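Local structure of insecticyanin-A (Manduca sexta, 1Z24) at residues Y88-K93 and V99-W104; V105-T108 and A114-Y117. The protein binds the bile pigment biliverdin IX gamma in a lipocalin pocket and, mixed with carotenes, gives hornworms their green camouflage colour. All coordinates share one frame; numbering follows the deposited sequence.

Interaction 1. Residues Y88-K93 and V99-W104; sequences YVMTFK and VNLVPW. With BLV (biliverdin IX gamma chromophore), chain B.
Pro103 lies over one face of the Tyr88 phenol: its CD sits 4.0 Å from the ring centroid and 18° off the normal, a CH-pi contact. Tyr88 reaches this place because CG stands between its backbone N and carbonyl carbon (chi1 65°), and the Tyr88 and Pro103 side chains cross at about a right angle. The Tyr88 hydroxyl is hydrogen-bonded to Tyr48 OH and to Asn116 OD1. On the same side, the bend of Met90 at chi3 (-67°) brings its CE within 3.8 Å of Pro103 CG; this methyl also touches CHB of biliverdin. Leu101 extends the lining: its CD1 approaches OD of the pigment at 3.4 Å and lies 4.1 Å from Phe92 CE2, the leucine and phenylalanine side chains crossing nearly perpendicularly. The reverse face of the sheet is polar at one pair, where Thr91 and Asn100 run side by side and Thr91 OG1 donates to Asn100 OD1 (2.8 Å) in the carbonyl plane. Between the two faces, reciprocal backbone bonds join Met90 with Leu101 (2.8 Å for Met90 N to Leu101 O) and Phe92 with Val99, whereas Tyr88 N to Pro103 O is weak at 3.4 Å. Apolar side chains on the pigment side and a polar pair on the reverse are what this lipocalin barrel hairpin presents where it walls the ligand pocket.

Interaction 2. Residues V105-T108 and A114-Y117; sequences VLAT and AINY
The Asn116 carboxamide turns its nitrogen end against Val105: ND2 lies 3.4 Å from Val105 CG2 and 3.6 Å from Val105 CG1, the two side chains running side by side in the same direction. At its other end OD1 accepts a hydrogen bond from Tyr88 OH, so the amide has a polar partner at the oxygen and methyl groups at the nitrogen. The Asn116 side chain comes to about 4 Å from biliverdin, so its hold by Tyr88 and Val105 helps to fix a residue of the pocket wall. With an alanine at Val105 both methyls are gone, which would probably open a gap beside ND2 and leave the carboxamide freer to turn. The Tyr117 phenol, the second flat group, is met obliquely by Leu106 CD1, and the closer approach is at the stem of the ring, where Leu106 CG lies 3.9 Å from Tyr117 CB. Ring and leucine part there because Tyr117 CG is anti to its backbone N (chi1 161°), which leads the phenol away. The backbone carries a classic beta bulge, in which Leu106 and Ala107 both face Ile115. Ile115 O accepts Leu106 N at 2.7 Å and, weakly, Ala107 N at 3.4 Å, while Ile115 N returns a bond to Ala107 O (2.8 Å). Val152 of helix 144-154 packs on Ala107 and Ile115. Cohesion across these strands thus rests on main-chain bonds and apolar contact, while Asn116 OD1 and Thr108 OG1 find their hydrogen bonds outside these two segments, the latter with Tyr113 O and Tyr110 N.

In the fold
Both contacts use strand 97-108, interaction 1 pairing its earlier part with strand 88-94 and interaction 2 its later part with strand 113-122, so the three strands are consecutive neighbours in the sheet. Their centres lie about 15 Å apart, yet they join directly: Trp104 O is 2.7 Å from Tyr117 N, a probable hydrogen bond, and Tyr88 CE2 packs on Val105 CG2 at 3.7 Å. Interaction 1 is only partly buried, with Asn100 exposed, and it lays four residues along the pigment pocket. Interaction 2 is buried and reaches the pigment through Asn116. A side-chain hydrogen bond spans the first pair of segments, whereas the hydrogen bonds across the second are all main-chain.

Interaction 1. Residues Y88-K93 and V99-W104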
# COMPACT_ATOMS: atom_id res chain seq x y z
N TYR A 88 -3.09 -19.54 -6.82
CA TYR A 88 -2.78 -20.69 -7.64
C TYR A 88 -1.75 -20.40 -8.72
O TYR A 88 -1.47 -19.26 -9.10
CB TYR A 88 -4.10 -21.35 -8.15
CG TYR A 88 -4.91 -20.48 -9.07
CD1 TYR A 88 -4.73 -20.52 -10.46
CD2 TYR A 88 -5.81 -19.55 -8.53
CE1 TYR A 88 -5.49 -19.73 -11.34
CE2 TYR A 88 -6.56 -18.74 -9.38
CZ TYR A 88 -6.40 -18.84 -10.77
OH TYR A 88 -7.14 -17.99 -11.56
N VAL A 89 -1.18 -21.47 -9.23
CA VAL A 89 -0.17 -21.36 -10.26
C VAL A 89 -0.61 -22.08 -11.51
O VAL A 89 -1.13 -23.19 -11.40
CB VAL A 89 1.09 -22.08 -9.80
CG1 VAL A 89 2.23 -21.93 -10.85
CG2 VAL A 89 1.42 -21.63 -8.36
N MET A 90 -0.39 -21.42 -12.66
CA MET A 90 -0.71 -21.91 -13.98
C MET A 90 0.61 -22.03 -14.69
O MET A 90 1.36 -21.07 -14.77
CB MET A 90 -1.60 -20.94 -14.71
CG MET A 90 -2.93 -20.84 -13.97
SD MET A 90 -4.10 -19.87 -14.98
CE MET A 90 -3.37 -18.18 -14.97
N THR A 91 0.91 -23.22 -15.16
CA THR A 91 2.14 -23.42 -15.82
C THR A 91 1.88 -23.78 -17.22
O THR A 91 1.12 -24.72 -17.55
CB THR A 91 2.82 -24.59 -15.17
OG1 THR A 91 3.05 -24.29 -13.79
CG2 THR A 91 4.13 -24.87 -15.91
N PHE A 92 2.51 -22.99 -18.04
CA PHE A 92 2.43 -23.13 -19.50
C PHE A 92 3.82 -23.31 -20.13
O PHE A 92 4.78 -22.73 -19.67
CB PHE A 92 1.84 -21.87 -20.17
CG PHE A 92 0.46 -21.66 -19.69
CD1 PHE A 92 -0.59 -22.46 -20.16
CD2 PHE A 92 0.24 -20.69 -18.71
CE1 PHE A 92 -1.88 -22.24 -19.67
CE2 PHE A 92 -1.05 -20.45 -18.21
CZ PHE A 92 -2.08 -21.24 -18.71
N LYS A 93 3.93 -24.10 -21.20
CA LYS A 93 5.22 -24.29 -21.83
C LYS A 93 5.20 -23.86 -23.28
O LYS A 93 4.31 -24.25 -24.01
CB LYS A 93 5.61 -25.74 -21.78
CG LYS A 93 5.76 -26.29 -20.38
CD LYS A 93 5.96 -27.80 -20.30
CE LYS A 93 6.29 -28.31 -18.90
NZ LYS A 93 5.63 -29.60 -18.63
N VAL A 99 6.49 -20.98 -18.21
CA VAL A 99 5.89 -19.87 -17.50
C VAL A 99 5.03 -20.35 -16.31
O VAL A 99 4.27 -21.32 -16.42
CB VAL A 99 5.10 -19.13 -18.56
CG1 VAL A 99 4.13 -18.19 -17.90
CG2 VAL A 99 6.07 -18.40 -19.53
N ASN A 100 5.19 -19.67 -15.17
CA ASN A 100 4.45 -19.94 -13.94
C ASN A 100 3.66 -18.70 -13.51
O ASN A 100 4.17 -17.81 -12.85
CB ASN A 100 5.34 -20.37 -12.83
CG ASN A 100 5.98 -21.68 -13.21
OD1 ASN A 100 5.37 -22.73 -13.28
ND2 ASN A 100 7.23 -21.64 -13.52
N LEU A 101 2.40 -18.64 -13.92
CA LEU A 101 1.54 -17.52 -13.58
C LEU A 101 0.84 -17.73 -12.26
O LEU A 101 0.34 -18.84 -11.94
CB LEU A 101 0.54 -17.11 -14.67
CG LEU A 101 1.20 -17.01 -16.06
CD1 LEU A 101 0.14 -16.67 -17.10
CD2 LEU A 101 2.25 -15.86 -16.06
N VAL A 102 0.78 -16.63 -11.50
CA VAL A 102 0.19 -16.71 -10.21
C VAL A 102 -0.88 -15.71 -9.88
O VAL A 102 -0.57 -14.68 -9.29
CB VAL A 102 1.33 -16.65 -9.14
CG1 VAL A 102 0.76 -16.85 -7.73
CG2 VAL A 102 2.45 -17.65 -9.34
N PRO A 103 -2.13 -16.01 -10.18
CA PRO A 103 -3.17 -15.07 -9.82
C PRO A 103 -3.57 -15.21 -8.35
O PRO A 103 -3.60 -16.29 -7.76
CB PRO A 103 -4.38 -15.48 -10.65
CG PRO A 103 -3.90 -16.58 -11.60
CD PRO A 103 -2.69 -17.18 -10.92
N TRP A 104 -3.87 -14.11 -7.74
CA TRP A 104 -4.29 -14.13 -6.37
C TRP A 104 -5.81 -13.89 -6.40
O TRP A 104 -6.28 -12.98 -7.06
CB TRP A 104 -3.72 -12.91 -5.57
CG TRP A 104 -2.24 -13.02 -5.39
CD1 TRP A 104 -1.36 -13.43 -6.35
CD2 TRP A 104 -1.46 -12.70 -4.24
NE1 TRP A 104 -0.08 -13.41 -5.87
CE2 TRP A 104 -0.11 -12.93 -4.56
CE3 TRP A 104 -1.76 -12.17 -3.00
CZ2 TRP A 104 0.94 -12.66 -3.65
CZ3 TRP A 104 -0.76 -11.94 -2.07
CH2 TRP A 104 0.58 -12.15 -2.41
NA BLV B . -2.08 -13.51 -17.03
C1A BLV B . -0.83 -12.99 -16.95
C2A BLV B . -0.30 -12.95 -15.59
C3A BLV B . -1.27 -13.49 -14.81
C4A BLV B . -2.39 -13.83 -15.72
CMA BLV B . -1.33 -13.67 -13.24
OA BLV B . -0.22 -12.60 -17.92
CAA BLV B . 1.00 -12.39 -15.18
CBA BLV B . 0.76 -10.91 -15.21
CGA BLV B . 2.09 -10.19 -15.00
O1A BLV B . 2.38 -9.70 -13.94
O2A BLV B . 2.86 -10.14 -15.90
CHB BLV B . -3.59 -14.37 -15.27
NB BLV B . -4.84 -14.69 -17.35
C1B BLV B . -4.77 -14.55 -15.98
C2B BLV B . -6.07 -14.65 -15.38
C3B BLV B . -6.92 -14.85 -16.39
C4B BLV B . -6.14 -14.86 -17.63
CMB BLV B . -6.40 -14.57 -13.90
CAB BLV B . -8.41 -15.01 -16.28
CBB BLV B . -9.10 -14.35 -17.27
CHC BLV B . -6.70 -15.09 -18.90
NC BLV B . -4.91 -14.88 -20.53
C1C BLV B . -6.14 -15.29 -20.13
C2C BLV B . -6.86 -15.97 -21.23
C3C BLV B . -6.10 -16.03 -22.32
C4C BLV B . -4.83 -15.32 -21.87
CMC BLV B . -8.17 -16.58 -21.08
CAC BLV B . -6.30 -16.58 -23.74
CBC BLV B . -5.24 -16.96 -24.50
CHD BLV B . -3.71 -15.04 -22.72
ND BLV B . -1.89 -15.27 -21.06
C1D BLV B . -2.37 -15.02 -22.38
C2D BLV B . -1.21 -14.80 -23.30
C3D BLV B . -0.06 -14.91 -22.55
C4D BLV B . -0.51 -15.20 -21.20
CMD BLV B . -1.25 -14.49 -24.77
OD BLV B . 0.25 -15.38 -20.28
CAD BLV B . 1.33 -14.78 -23.03
CBD BLV B . 1.91 -16.17 -23.16
CGD BLV B . 3.46 -16.12 -23.46
O1D BLV B . 3.85 -16.17 -24.58
O2D BLV B . 4.27 -15.99 -22.56

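Interaction 2. Residues V105-T108 and A114-Y117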
# COMPACT_ATOMS: atom_id res chain seq x y z
N VAL A 105 -6.57 -14.69 -5.68
CA VAL A 105 -8.02 -14.53 -5.63
C VAL A 105 -8.37 -13.71 -4.41
O VAL A 105 -8.25 -14.18 -3.26
CB VAL A 105 -8.77 -15.90 -5.55
CG1 VAL A 105 -10.32 -15.72 -5.69
CG2 VAL A 105 -8.28 -16.67 -6.77
N LEU A 106 -8.77 -12.47 -4.66
CA LEU A 106 -9.14 -11.60 -3.55
C LEU A 106 -10.47 -11.97 -2.92
O LEU A 106 -10.68 -11.88 -1.72
CB LEU A 106 -9.30 -10.16 -4.07
CG LEU A 106 -8.05 -9.57 -4.68
CD1 LEU A 106 -8.15 -8.04 -4.76
CD2 LEU A 106 -6.86 -10.05 -3.87
N ALA A 107 -11.40 -12.38 -3.76
CA ALA A 107 -12.74 -12.77 -3.30
C ALA A 107 -13.56 -13.50 -4.37
O ALA A 107 -13.41 -13.28 -5.57
CB ALA A 107 -13.54 -11.49 -3.13
N THR A 108 -14.43 -14.38 -3.92
CA THR A 108 -15.28 -15.12 -4.80
C THR A 108 -16.38 -15.86 -4.04
O THR A 108 -16.23 -16.26 -2.87
CB THR A 108 -14.44 -16.23 -5.45
OG1 THR A 108 -15.25 -16.86 -6.42
CG2 THR A 108 -13.97 -17.31 -4.44
N ALA A 114 -15.65 -13.97 -9.32
CA ALA A 114 -14.34 -14.02 -8.72
C ALA A 114 -13.63 -12.72 -9.02
O ALA A 114 -13.79 -12.17 -10.11
CB ALA A 114 -13.41 -15.16 -9.15
N ILE A 115 -12.83 -12.24 -8.06
CA ILE A 115 -12.02 -11.03 -8.22
C ILE A 115 -10.58 -11.50 -8.03
O ILE A 115 -10.17 -11.87 -6.90
CB ILE A 115 -12.39 -9.85 -7.35
CG1 ILE A 115 -13.85 -9.49 -7.60
CG2 ILE A 115 -11.55 -8.64 -7.66
CD1 ILE A 115 -14.35 -8.60 -6.46
N ASN A 116 -9.83 -11.51 -9.15
CA ASN A 116 -8.42 -11.95 -9.21
C ASN A 116 -7.47 -10.78 -9.37
O ASN A 116 -7.84 -9.75 -9.93
CB ASN A 116 -8.22 -12.98 -10.34
CG ASN A 116 -8.72 -14.36 -9.94
OD1 ASN A 116 -8.36 -15.36 -10.54
ND2 ASN A 116 -9.51 -14.40 -8.97
N TYR A 117 -6.25 -10.94 -8.88
CA TYR A 117 -5.31 -9.85 -8.98
C TYR A 117 -3.86 -10.29 -8.93
O TYR A 117 -3.60 -11.41 -8.63
CB TYR A 117 -5.56 -9.14 -7.63
CG TYR A 117 -4.55 -8.16 -7.01
CD1 TYR A 117 -4.74 -6.78 -7.16
CD2 TYR A 117 -3.46 -8.62 -6.27
CE1 TYR A 117 -3.87 -5.84 -6.59
CE2 TYR A 117 -2.58 -7.70 -5.68
CZ TYR A 117 -2.80 -6.33 -5.84
OH TYR A 117 -1.95 -5.44 -5.26